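SusD superfamily protein (Bacteroides vulgatus ATCC 8482, PDB 3JQ0) probably binds nutrients, most likely sugars, at the bacterial outer membrane. Local coordinates at residues Ser228-Glu236 against Leu356-Tyr364; Lys424-Leu435 against Ile452-Tyr463. All blocks are in the same frame, centred on the assembly; numbering follows the deposited sequence.

Overall arrangement
Following the chain from the N terminus, the long helices up to helix 204-217 come first, and then contact 1 opens at 228-236. It closes 120 residues later, when 356-364 returns to lay strand 359-363 beside strand 243-247 against the short helix 229-233. The chain then runs through helix 364-377 and helix 383-394 before contact 2 opens at 424-435; this one closes after a short excursion of 16 residues, at 452-463. The two loops follow in series, neither nested nor crossed. The centres of contact 1 and contact 2 lie about 26 Å apart, and the nearest atoms of contact 1 and contact 2 about 11 Å. Contact 1 joins a helix to a two-stranded sheet, contact 2 joins consecutive helices.

Contact 1. Residues Ser228-Glu236 against Leu356-Tyr364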
loop_
_atom_site.group_PDB
_atom_site.type_symbol
_atom_site.label_atom_id
_atom_site.label_comp_id
_atom_site.label_asym_id
_atom_site.label_seq_id
_atom_site.Cartn_x
_atom_site.Cartn_y
_atom_site.Cartn_z
ATOM N N SER A 228 -16.321 9.737 7.300
ATOM C CA SER A 228 -15.015 10.200 7.748
ATOM C C SER A 228 -13.953 9.283 7.195
ATOM O O SER A 228 -14.209 8.145 6.859
ATOM C CB SER A 228 -14.886 10.212 9.269
ATOM O OG SER A 228 -14.856 8.909 9.809
ATOM N N PHE A 229 -12.746 9.810 7.131
ATOM C CA PHE A 229 -11.573 9.010 6.796
ATOM C C PHE A 229 -11.435 7.796 7.733
ATOM O O PHE A 229 -11.144 6.693 7.290
ATOM C CB PHE A 229 -10.339 9.919 6.802
ATOM C CG PHE A 229 -9.073 9.315 6.298
ATOM C CD1 PHE A 229 -8.851 9.099 4.967
ATOM C CD2 PHE A 229 -8.015 9.108 7.176
ATOM C CE1 PHE A 229 -7.652 8.659 4.523
ATOM C CE2 PHE A 229 -6.809 8.656 6.709
ATOM C CZ PHE A 229 -6.616 8.463 5.391
ATOM N N LYS A 230 -11.634 8.004 9.028
ATOM C CA LYS A 230 -11.525 6.939 9.977
ATOM C C LYS A 230 -12.477 5.773 9.681
ATOM O O LYS A 230 -12.120 4.599 9.890
ATOM C CB LYS A 230 -11.800 7.551 11.318
ATOM C CG LYS A 230 -11.636 6.642 12.403
ATOM C CD LYS A 230 -11.767 7.349 13.797
ATOM C CE LYS A 230 -10.687 8.445 14.041
ATOM N NZ LYS A 230 -10.631 8.932 15.484
ATOM N N ASP A 231 -13.677 6.059 9.204
ATOM C CA ASP A 231 -14.637 5.015 8.916
ATOM C C ASP A 231 -14.209 4.102 7.753
ATOM O O ASP A 231 -14.752 3.023 7.619
ATOM C CB ASP A 231 -16.007 5.606 8.683
ATOM C CG ASP A 231 -16.569 6.249 9.924
ATOM O OD1 ASP A 231 -16.425 5.726 11.058
ATOM O OD2 ASP A 231 -17.178 7.347 9.797
ATOM N N ILE A 232 -13.296 4.565 6.901
ATOM C CA ILE A 232 -12.784 3.706 5.847
ATOM C C ILE A 232 -12.166 2.440 6.443
ATOM O O ILE A 232 -12.316 1.329 5.933
ATOM C CB ILE A 232 -11.699 4.439 5.010
ATOM C CG1 ILE A 232 -12.249 5.688 4.329
ATOM C CG2 ILE A 232 -11.085 3.502 4.004
ATOM C CD1 ILE A 232 -11.094 6.572 3.842
ATOM N N PHE A 233 -11.424 2.646 7.531
ATOM C CA PHE A 233 -10.533 1.620 8.069
ATOM C C PHE A 233 -11.065 0.864 9.254
ATOM O O PHE A 233 -10.420 -0.092 9.738
ATOM C CB PHE A 233 -9.186 2.264 8.468
ATOM C CG PHE A 233 -8.583 3.114 7.385
ATOM C CD1 PHE A 233 -7.998 2.507 6.263
ATOM C CD2 PHE A 233 -8.645 4.489 7.438
ATOM C CE1 PHE A 233 -7.478 3.273 5.255
ATOM C CE2 PHE A 233 -8.171 5.258 6.382
ATOM C CZ PHE A 233 -7.581 4.625 5.298
ATOM N N SER A 234 -12.208 1.281 9.792
ATOM C CA SER A 234 -12.641 0.744 11.056
ATOM C C SER A 234 -13.002 -0.733 10.983
ATOM O O SER A 234 -13.541 -1.267 10.002
ATOM C CB SER A 234 -13.821 1.501 11.595
ATOM O OG SER A 234 -14.935 1.215 10.771
ATOM N N PHE A 235 -12.732 -1.409 12.095
ATOM C CA PHE A 235 -13.018 -2.820 12.248
ATOM C C PHE A 235 -14.499 -3.107 12.052
ATOM O O PHE A 235 -14.856 -4.179 11.579
ATOM C CB PHE A 235 -12.537 -3.269 13.625
ATOM C CG PHE A 235 -12.758 -4.715 13.928
ATOM C CD1 PHE A 235 -11.880 -5.696 13.483
ATOM C CD2 PHE A 235 -13.864 -5.115 14.640
ATOM C CE1 PHE A 235 -12.125 -7.024 13.745
ATOM C CE2 PHE A 235 -14.110 -6.480 14.920
ATOM C CZ PHE A 235 -13.220 -7.411 14.485
ATOM N N GLU A 236 -15.358 -2.163 12.434
ATOM C CA GLU A 236 -16.794 -2.335 12.320
ATOM C C GLU A 236 -17.381 -1.952 11.000
ATOM O O GLU A 236 -18.588 -2.091 10.815
ATOM C CB GLU A 236 -17.495 -1.558 13.421
ATOM C CG GLU A 236 -17.098 -2.065 14.820
ATOM C CD GLU A 236 -17.418 -3.560 15.176
ATOM O OE1 GLU A 236 -18.258 -4.217 14.502
ATOM O OE2 GLU A 236 -16.831 -4.086 16.192
ATOM N N LEU A 356 -6.801 -6.355 14.267
ATOM C CA LEU A 356 -7.574 -7.273 13.424
ATOM C C LEU A 356 -8.282 -6.568 12.287
ATOM O O LEU A 356 -9.191 -7.131 11.689
ATOM C CB LEU A 356 -8.560 -8.038 14.298
ATOM C CG LEU A 356 -7.930 -8.890 15.395
ATOM C CD1 LEU A 356 -9.069 -9.545 16.269
ATOM C CD2 LEU A 356 -7.025 -9.959 14.851
ATOM N N ASP A 357 -7.847 -5.341 11.963
ATOM C CA ASP A 357 -8.410 -4.640 10.826
ATOM C C ASP A 357 -8.092 -5.367 9.533
ATOM O O ASP A 357 -7.053 -6.024 9.414
ATOM C CB ASP A 357 -7.811 -3.236 10.687
ATOM C CG ASP A 357 -8.232 -2.329 11.793
ATOM O OD1 ASP A 357 -9.443 -2.082 11.930
ATOM O OD2 ASP A 357 -7.314 -1.826 12.491
ATOM N N ASP A 358 -8.978 -5.212 8.550
ATOM C CA ASP A 358 -8.613 -5.569 7.195
ATOM C C ASP A 358 -7.526 -4.627 6.674
ATOM O O ASP A 358 -7.426 -3.494 7.132
ATOM C CB ASP A 358 -9.829 -5.473 6.248
ATOM C CG ASP A 358 -10.858 -6.575 6.458
ATOM O OD1 ASP A 358 -10.614 -7.513 7.257
ATOM O OD2 ASP A 358 -11.907 -6.464 5.771
ATOM N N PHE A 359 -6.694 -5.091 5.754
ATOM C CA PHE A 359 -5.644 -4.274 5.171
ATOM C C PHE A 359 -5.982 -3.947 3.732
ATOM O O PHE A 359 -5.970 -4.825 2.871
ATOM C CB PHE A 359 -4.288 -4.950 5.217
ATOM C CG PHE A 359 -3.185 -4.102 4.681
ATOM C CD1 PHE A 359 -2.942 -2.852 5.238
ATOM C CD2 PHE A 359 -2.422 -4.488 3.618
ATOM C CE1 PHE A 359 -1.929 -2.060 4.791
ATOM C CE2 PHE A 359 -1.385 -3.669 3.164
ATOM C CZ PHE A 359 -1.154 -2.441 3.754
ATOM N N PRO A 360 -6.368 -2.696 3.431
ATOM C CA PRO A 360 -6.752 -2.370 2.041
ATOM C C PRO A 360 -5.569 -2.488 1.094
ATOM O O PRO A 360 -4.467 -2.073 1.429
ATOM C CB PRO A 360 -7.216 -0.907 2.140
ATOM C CG PRO A 360 -7.494 -0.654 3.596
ATOM C CD PRO A 360 -6.504 -1.530 4.329
ATOM N N ILE A 361 -5.832 -3.020 -0.089
ATOM C CA ILE A 361 -4.878 -3.063 -1.213
ATOM C C ILE A 361 -5.243 -1.997 -2.219
ATOM O O ILE A 361 -4.421 -1.154 -2.613
ATOM C CB ILE A 361 -4.772 -4.470 -1.835
ATOM C CG1 ILE A 361 -4.266 -5.497 -0.811
ATOM C CG2 ILE A 361 -3.925 -4.442 -3.097
ATOM C CD1 ILE A 361 -2.864 -5.280 -0.348
ATOM N N TYR A 362 -6.486 -2.047 -2.694
ATOM C CA TYR A 362 -7.022 -1.033 -3.621
ATOM C C TYR A 362 -8.281 -0.415 -3.061
ATOM O O TYR A 362 -9.269 -1.147 -2.841
ATOM C CB TYR A 362 -7.306 -1.612 -4.999
ATOM C CG TYR A 362 -6.110 -2.094 -5.786
ATOM C CD1 TYR A 362 -4.970 -1.291 -5.934
ATOM C CD2 TYR A 362 -6.123 -3.317 -6.411
ATOM C CE1 TYR A 362 -3.917 -1.688 -6.729
ATOM C CE2 TYR A 362 -5.053 -3.730 -7.214
ATOM C CZ TYR A 362 -3.937 -2.910 -7.360
ATOM O OH TYR A 362 -2.916 -3.351 -8.182
ATOM N N ARG A 363 -8.248 0.905 -2.883
ATOM C CA ARG A 363 -9.364 1.724 -2.423
ATOM C C ARG A 363 -9.839 2.657 -3.494
ATOM O O ARG A 363 -9.030 3.064 -4.359
ATOM C CB ARG A 363 -8.866 2.660 -1.174
ATOM C CG ARG A 363 -8.615 1.932 0.069
ATOM C CD ARG A 363 -8.646 2.757 1.225
ATOM N NE ARG A 363 -7.510 3.621 1.489
ATOM C CZ ARG A 363 -7.550 4.940 1.493
ATOM N NH1 ARG A 363 -8.557 5.652 1.021
ATOM N NH2 ARG A 363 -6.506 5.580 1.994
ATOM N N TYR A 364 -11.088 3.117 -3.421
ATOM C CA TYR A 364 -11.577 4.027 -4.432
ATOM C C TYR A 364 -10.770 5.354 -4.488
ATOM O O TYR A 364 -10.576 5.884 -5.580
ATOM C CB TYR A 364 -13.063 4.287 -4.283
ATOM C CG TYR A 364 -13.657 5.002 -5.465
ATOM C CD1 TYR A 364 -13.734 4.387 -6.690
ATOM C CD2 TYR A 364 -14.148 6.293 -5.381
ATOM C CE1 TYR A 364 -14.272 5.037 -7.784
ATOM C CE2 TYR A 364 -14.706 6.939 -6.461
ATOM C CZ TYR A 364 -14.768 6.311 -7.665
ATOM O OH TYR A 364 -15.288 6.914 -8.784
HETATM O O HOH W 1 -9.029 -1.216 7.349
#
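The guanidinium of R363 meets the rim of the F233 ring: F233 CZ sits over one guanidinium face, 3.6 Å from R363 NH2, and the two planes stand 88° apart. R363 thus lies at the ring edge, which rules out a face-on cation-pi stack. I232 closes in on the same arginine, its CG2 3.8 Å from R363 CD. That methyl also lies over the centre of the F233 ring, on one face, so one atom packs against both partners. The edge of F233 further approaches P360, CD1 to CG 4.2 Å. Beyond the helix, F235 lies alongside L356 with CE1 3.7 Å from L356 CB; its CG is anti to the backbone N (chi1 -180°), which carries the ring alongside that residue, with its edge at L356 O. Between these two patches no direct hydrogen bond crosses, but a water bridges F233 O (3.0 Å) and D358 O (2.8 Å). In the second shell, E445, E441 and E242 form salt bridges with R363, while G344 N binds D357 OD2. A leucine in place of R363 would probably leave these three carboxylates without their shared cation and the F233 edge without its flat partner. At the start of the helix S228 acts as N-cap, its OG accepting from D231 N at 3.1 Å. The whole is a short capped helix packed on an antiparallel strand pair, 359-363 with 243-247, in which I361 and Y362 both face F245 as a classic beta bulge.

Contact 2. Residues Lys424-Leu435 against Ile452-Tyr463; sequences KPDNAGALEAIL and IRLLGWDYVHQY. With SO4 (sulfate ion), chain G.
E432 folds back at chi2 (-79°), while Y463 has CG anti to its carbonyl carbon, which turns its hydroxyl to the carboxylate. Y463 OH donates to E432 OE1 at 2.6 Å, on the syn side and 22° out of the carboxylate plane. The other oxygen, OE2, receives Q462 NE2 through its syn lone pair at 2.9 Å; this bond is almost straight (175°), with amide and carboxylate nearly coplanar. Two bonds therefore fix the rotation of the carboxylate. In one of the two conformers of K424, its NZ donates to Y463 OH at 2.9 Å, making the hydroxyl a relay between lysine and glutamate. Next to this polar chain the contact is apolar. L435 and L455 meet tip to tip, CD2 to CD1 3.9 Å, while L435 CD1 also reaches Y459 CD1 at 3.7 Å. L431 CD1 comes up to Y459 OH at 3.9 Å. At the turn between the helices, G456 has positive phi, and W457 N gives a hydrogen bond to O1 of a sulfate, probably from the crystallisation liquor, at 2.9 Å. The short axes of helices 430-435 and 457-463 pass 13.0 Å apart. L431 and I434 also pack against helix 364-377, while L454 and Y459 touch helix 182-199.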
loop_
_atom_site.group_PDB
_atom_site.type_symbol
_atom_site.label_atom_id
_atom_site.label_comp_id
_atom_site.label_asym_id
_atom_site.label_seq_id
_atom_site.Cartn_x
_atom_site.Cartn_y
_atom_site.Cartn_z
ATOM N N LYS A 424 5.254 19.819 -1.770
ATOM C CA LYS A 424 5.318 21.147 -2.398
ATOM C C LYS A 424 3.937 21.806 -2.363
ATOM O O LYS A 424 2.909 21.094 -2.338
ATOM C CB LYS A 424 5.733 21.010 -3.889
ATOM C CG LYS A 424 7.035 20.237 -4.161
ATOM C CD LYS A 424 8.297 20.987 -3.683
ATOM C CE LYS A 424 9.650 20.216 -3.877
ATOM N NZ LYS A 424 9.770 19.010 -2.928
ATOM N N PRO A 425 3.894 23.143 -2.474
ATOM C CA PRO A 425 2.642 23.781 -2.750
ATOM C C PRO A 425 2.016 23.262 -4.044
ATOM O O PRO A 425 2.735 22.807 -4.949
ATOM C CB PRO A 425 3.038 25.253 -2.890
ATOM C CG PRO A 425 4.430 25.196 -3.334
ATOM C CD PRO A 425 5.020 24.095 -2.578
ATOM N N ASP A 426 0.696 23.375 -4.142
ATOM C CA ASP A 426 0.030 23.004 -5.377
ATOM C C ASP A 426 0.626 23.677 -6.611
ATOM O O ASP A 426 0.660 23.076 -7.688
ATOM C CB ASP A 426 -1.461 23.325 -5.319
ATOM C CG ASP A 426 -2.297 22.450 -4.389
ATOM O OD1 ASP A 426 -1.758 21.483 -3.802
ATOM O OD2 ASP A 426 -3.498 22.769 -4.277
ATOM N N ASN A 427 1.063 24.926 -6.460
ATOM C CA ASN A 427 1.611 25.701 -7.582
ATOM C C ASN A 427 2.926 25.162 -8.113
ATOM O O ASN A 427 3.394 25.634 -9.145
ATOM C CB ASN A 427 1.686 27.214 -7.208
ATOM C CG ASN A 427 2.645 27.493 -6.108
ATOM O OD1 ASN A 427 3.656 26.828 -5.962
ATOM N ND2 ASN A 427 2.350 28.546 -5.319
ATOM N N ALA A 428 3.501 24.120 -7.495
ATOM C CA ALA A 428 4.643 23.395 -8.032
ATOM C C ALA A 428 4.272 22.442 -9.137
ATOM O O ALA A 428 5.144 21.801 -9.730
ATOM C CB ALA A 428 5.395 22.686 -6.939
ATOM N N GLY A 429 2.991 22.289 -9.373
ATOM C CA GLY A 429 2.524 21.509 -10.517
ATOM C C GLY A 429 1.646 20.344 -10.139
ATOM O O GLY A 429 1.605 19.889 -8.964
ATOM N N ALA A 430 0.891 19.834 -11.094
ATOM C CA ALA A 430 -0.101 18.789 -10.832
ATOM C C ALA A 430 0.501 17.461 -10.384
ATOM O O ALA A 430 -0.059 16.820 -9.511
ATOM C CB ALA A 430 -0.952 18.626 -12.067
ATOM N N LEU A 431 1.645 17.062 -10.955
ATOM C CA LEU A 431 2.284 15.846 -10.497
ATOM C C LEU A 431 2.695 15.905 -9.034
ATOM O O LEU A 431 2.403 14.975 -8.270
ATOM C CB LEU A 431 3.508 15.465 -11.349
ATOM C CG LEU A 431 3.214 15.008 -12.759
ATOM C CD1 LEU A 431 4.539 14.738 -13.467
ATOM C CD2 LEU A 431 2.280 13.761 -12.835
ATOM N N GLU A 432 3.315 16.997 -8.603
ATOM C CA GLU A 432 3.627 17.181 -7.230
ATOM C C GLU A 432 2.386 17.187 -6.374
ATOM O O GLU A 432 2.379 16.619 -5.271
ATOM C CB GLU A 432 4.457 18.440 -7.041
ATOM C CG GLU A 432 5.896 18.332 -7.502
ATOM C CD GLU A 432 6.839 17.624 -6.554
ATOM O OE1 GLU A 432 6.419 17.116 -5.472
ATOM O OE2 GLU A 432 8.048 17.612 -6.893
ATOM N N ALA A 433 1.326 17.836 -6.838
ATOM C CA ALA A 433 0.108 17.879 -6.039
ATOM C C ALA A 433 -0.464 16.485 -5.812
ATOM O O ALA A 433 -0.990 16.196 -4.738
ATOM C CB ALA A 433 -0.971 18.788 -6.678
ATOM N N ILE A 434 -0.390 15.619 -6.818
ATOM C CA ILE A 434 -0.910 14.253 -6.692
ATOM C C ILE A 434 0.008 13.438 -5.776
ATOM O O ILE A 434 -0.488 12.667 -4.958
ATOM C CB ILE A 434 -1.096 13.595 -8.054
ATOM C CG1 ILE A 434 -2.193 14.339 -8.837
ATOM C CG2 ILE A 434 -1.515 12.126 -7.890
ATOM C CD1 ILE A 434 -2.190 14.019 -10.331
ATOM N N LEU A 435 1.332 13.627 -5.863
ATOM C CA LEU A 435 2.224 12.959 -4.901
ATOM C C LEU A 435 1.856 13.364 -3.476
ATOM O O LEU A 435 1.799 12.514 -2.592
ATOM C CB LEU A 435 3.686 13.282 -5.163
ATOM C CG LEU A 435 4.319 12.622 -6.372
ATOM C CD1 LEU A 435 5.756 13.139 -6.489
ATOM C CD2 LEU A 435 4.305 11.102 -6.299
ATOM N N ILE A 452 6.939 7.445 -5.976
ATOM C CA ILE A 452 8.097 8.198 -6.411
ATOM C C ILE A 452 8.892 7.424 -7.446
ATOM O O ILE A 452 9.417 7.981 -8.409
ATOM C CB ILE A 452 8.909 8.767 -5.223
ATOM C CG1 ILE A 452 9.599 7.685 -4.397
ATOM C CG2 ILE A 452 8.011 9.674 -4.383
ATOM C CD1 ILE A 452 10.361 8.216 -3.183
ATOM N N ARG A 453 8.985 6.101 -7.275
ATOM C CA ARG A 453 9.630 5.252 -8.264
ATOM C C ARG A 453 8.945 5.355 -9.628
ATOM O O ARG A 453 9.630 5.441 -10.664
ATOM C CB ARG A 453 9.608 3.800 -7.808
ATOM C CG ARG A 453 10.696 3.475 -6.782
ATOM C CD ARG A 453 12.011 3.134 -7.450
ATOM N NE ARG A 453 11.957 1.786 -8.052
ATOM C CZ ARG A 453 12.207 1.464 -9.306
ATOM N NH1 ARG A 453 12.502 2.392 -10.215
ATOM N NH2 ARG A 453 12.138 0.191 -9.658
ATOM N N LEU A 454 7.617 5.366 -9.651
ATOM C CA LEU A 454 6.884 5.504 -10.928
ATOM C C LEU A 454 7.319 6.757 -11.666
ATOM O O LEU A 454 7.627 6.709 -12.865
ATOM C CB LEU A 454 5.409 5.537 -10.677
ATOM C CG LEU A 454 4.551 5.927 -11.873
ATOM C CD1 LEU A 454 4.639 4.909 -13.058
ATOM C CD2 LEU A 454 3.109 6.069 -11.422
ATOM N N LEU A 455 7.367 7.882 -10.970
ATOM C CA LEU A 455 7.670 9.147 -11.624
ATOM C C LEU A 455 9.105 9.346 -11.979
ATOM O O LEU A 455 9.411 10.142 -12.886
ATOM C CB LEU A 455 7.082 10.333 -10.844
ATOM C CG LEU A 455 5.550 10.410 -10.873
ATOM C CD1 LEU A 455 5.052 11.636 -10.051
ATOM C CD2 LEU A 455 4.960 10.418 -12.282
ATOM N N GLY A 456 10.021 8.634 -11.316
ATOM C CA GLY A 456 11.380 8.530 -11.760
ATOM C C GLY A 456 12.412 9.114 -10.802
ATOM O O GLY A 456 12.064 9.646 -9.739
ATOM N N TRP A 457 13.669 9.060 -11.231
ATOM C CA TRP A 457 14.794 9.396 -10.359
ATOM C C TRP A 457 14.651 10.796 -9.749
ATOM O O TRP A 457 14.953 10.983 -8.570
ATOM C CB TRP A 457 16.122 9.298 -11.103
ATOM C CG TRP A 457 17.284 9.881 -10.350
ATOM C CD1 TRP A 457 18.026 10.984 -10.695
ATOM C CD2 TRP A 457 17.798 9.461 -9.073
ATOM N NE1 TRP A 457 18.976 11.242 -9.740
ATOM C CE2 TRP A 457 18.881 10.309 -8.740
ATOM C CE3 TRP A 457 17.458 8.443 -8.166
ATOM C CZ2 TRP A 457 19.586 10.203 -7.559
ATOM C CZ3 TRP A 457 18.165 8.339 -7.000
ATOM C CH2 TRP A 457 19.215 9.214 -6.700
ATOM N N ASP A 458 14.215 11.797 -10.511
ATOM C CA ASP A 458 14.136 13.133 -9.932
ATOM C C ASP A 458 13.281 13.169 -8.679
ATOM O O ASP A 458 13.630 13.843 -7.713
ATOM C CB ASP A 458 13.608 14.117 -10.938
ATOM C CG ASP A 458 14.552 14.308 -12.144
ATOM O OD1 ASP A 458 15.744 14.043 -12.031
ATOM O OD2 ASP A 458 14.051 14.818 -13.159
ATOM N N TYR A 459 12.185 12.399 -8.694
ATOM C CA TYR A 459 11.292 12.331 -7.556
ATOM C C TYR A 459 11.806 11.390 -6.462
ATOM O O TYR A 459 11.731 11.717 -5.276
ATOM C CB TYR A 459 9.891 11.917 -8.016
ATOM C CG TYR A 459 9.281 12.914 -8.980
ATOM C CD1 TYR A 459 8.622 14.053 -8.565
ATOM C CD2 TYR A 459 9.487 12.797 -10.349
ATOM C CE1 TYR A 459 8.137 14.989 -9.489
ATOM C CE2 TYR A 459 9.054 13.711 -11.251
ATOM C CZ TYR A 459 8.353 14.811 -10.830
ATOM O OH TYR A 459 7.862 15.746 -11.726
ATOM N N VAL A 460 12.338 10.239 -6.835
ATOM C CA VAL A 460 13.023 9.366 -5.889
ATOM C C VAL A 460 14.063 10.158 -5.101
ATOM O O VAL A 460 14.175 9.987 -3.881
ATOM C CB VAL A 460 13.651 8.158 -6.600
ATOM C CG1 VAL A 460 14.552 7.381 -5.640
ATOM C CG2 VAL A 460 12.625 7.270 -7.249
ATOM N N HIS A 461 14.852 10.980 -5.775
ATOM C CA HIS A 461 15.934 11.690 -5.133
ATOM C C HIS A 461 15.428 12.794 -4.211
ATOM O O HIS A 461 16.042 13.077 -3.201
ATOM C CB HIS A 461 16.888 12.162 -6.211
ATOM C CG HIS A 461 18.149 12.781 -5.698
ATOM N ND1 HIS A 461 18.910 12.219 -4.698
ATOM C CD2 HIS A 461 18.806 13.889 -6.095
ATOM C CE1 HIS A 461 19.978 12.958 -4.496
ATOM N NE2 HIS A 461 19.925 13.997 -5.306
ATOM N N GLN A 462 14.334 13.438 -4.573
ATOM C CA GLN A 462 13.730 14.427 -3.691
ATOM C C GLN A 462 13.228 13.815 -2.403
ATOM O O GLN A 462 13.295 14.440 -1.325
ATOM C CB GLN A 462 12.497 15.105 -4.374
ATOM C CG GLN A 462 12.808 16.064 -5.458
ATOM C CD GLN A 462 11.622 16.757 -6.076
ATOM O OE1 GLN A 462 11.853 17.646 -6.893
ATOM N NE2 GLN A 462 10.387 16.382 -5.763
ATOM N N TYR A 463 12.643 12.609 -2.510
ATOM C CA TYR A 463 11.801 12.056 -1.459
ATOM C C TYR A 463 12.333 10.733 -0.886
ATOM O O TYR A 463 11.595 9.990 -0.267
ATOM C CB TYR A 463 10.385 11.936 -1.969
ATOM C CG TYR A 463 9.746 13.285 -2.373
ATOM C CD1 TYR A 463 9.802 14.375 -1.510
ATOM C CD2 TYR A 463 9.047 13.393 -3.569
ATOM C CE1 TYR A 463 9.200 15.576 -1.848
ATOM C CE2 TYR A 463 8.460 14.574 -3.912
ATOM C CZ TYR A 463 8.512 15.664 -3.048
ATOM O OH TYR A 463 7.897 16.872 -3.385
HETATM S S SO4 G . 13.746 8.023 -14.856
HETATM O O1 SO4 G . 14.412 7.609 -13.587
HETATM O O2 SO4 G . 14.674 8.171 -15.957
HETATM O O3 SO4 G . 12.762 7.032 -15.111
HETATM O O4 SO4 G . 12.966 9.240 -14.649
#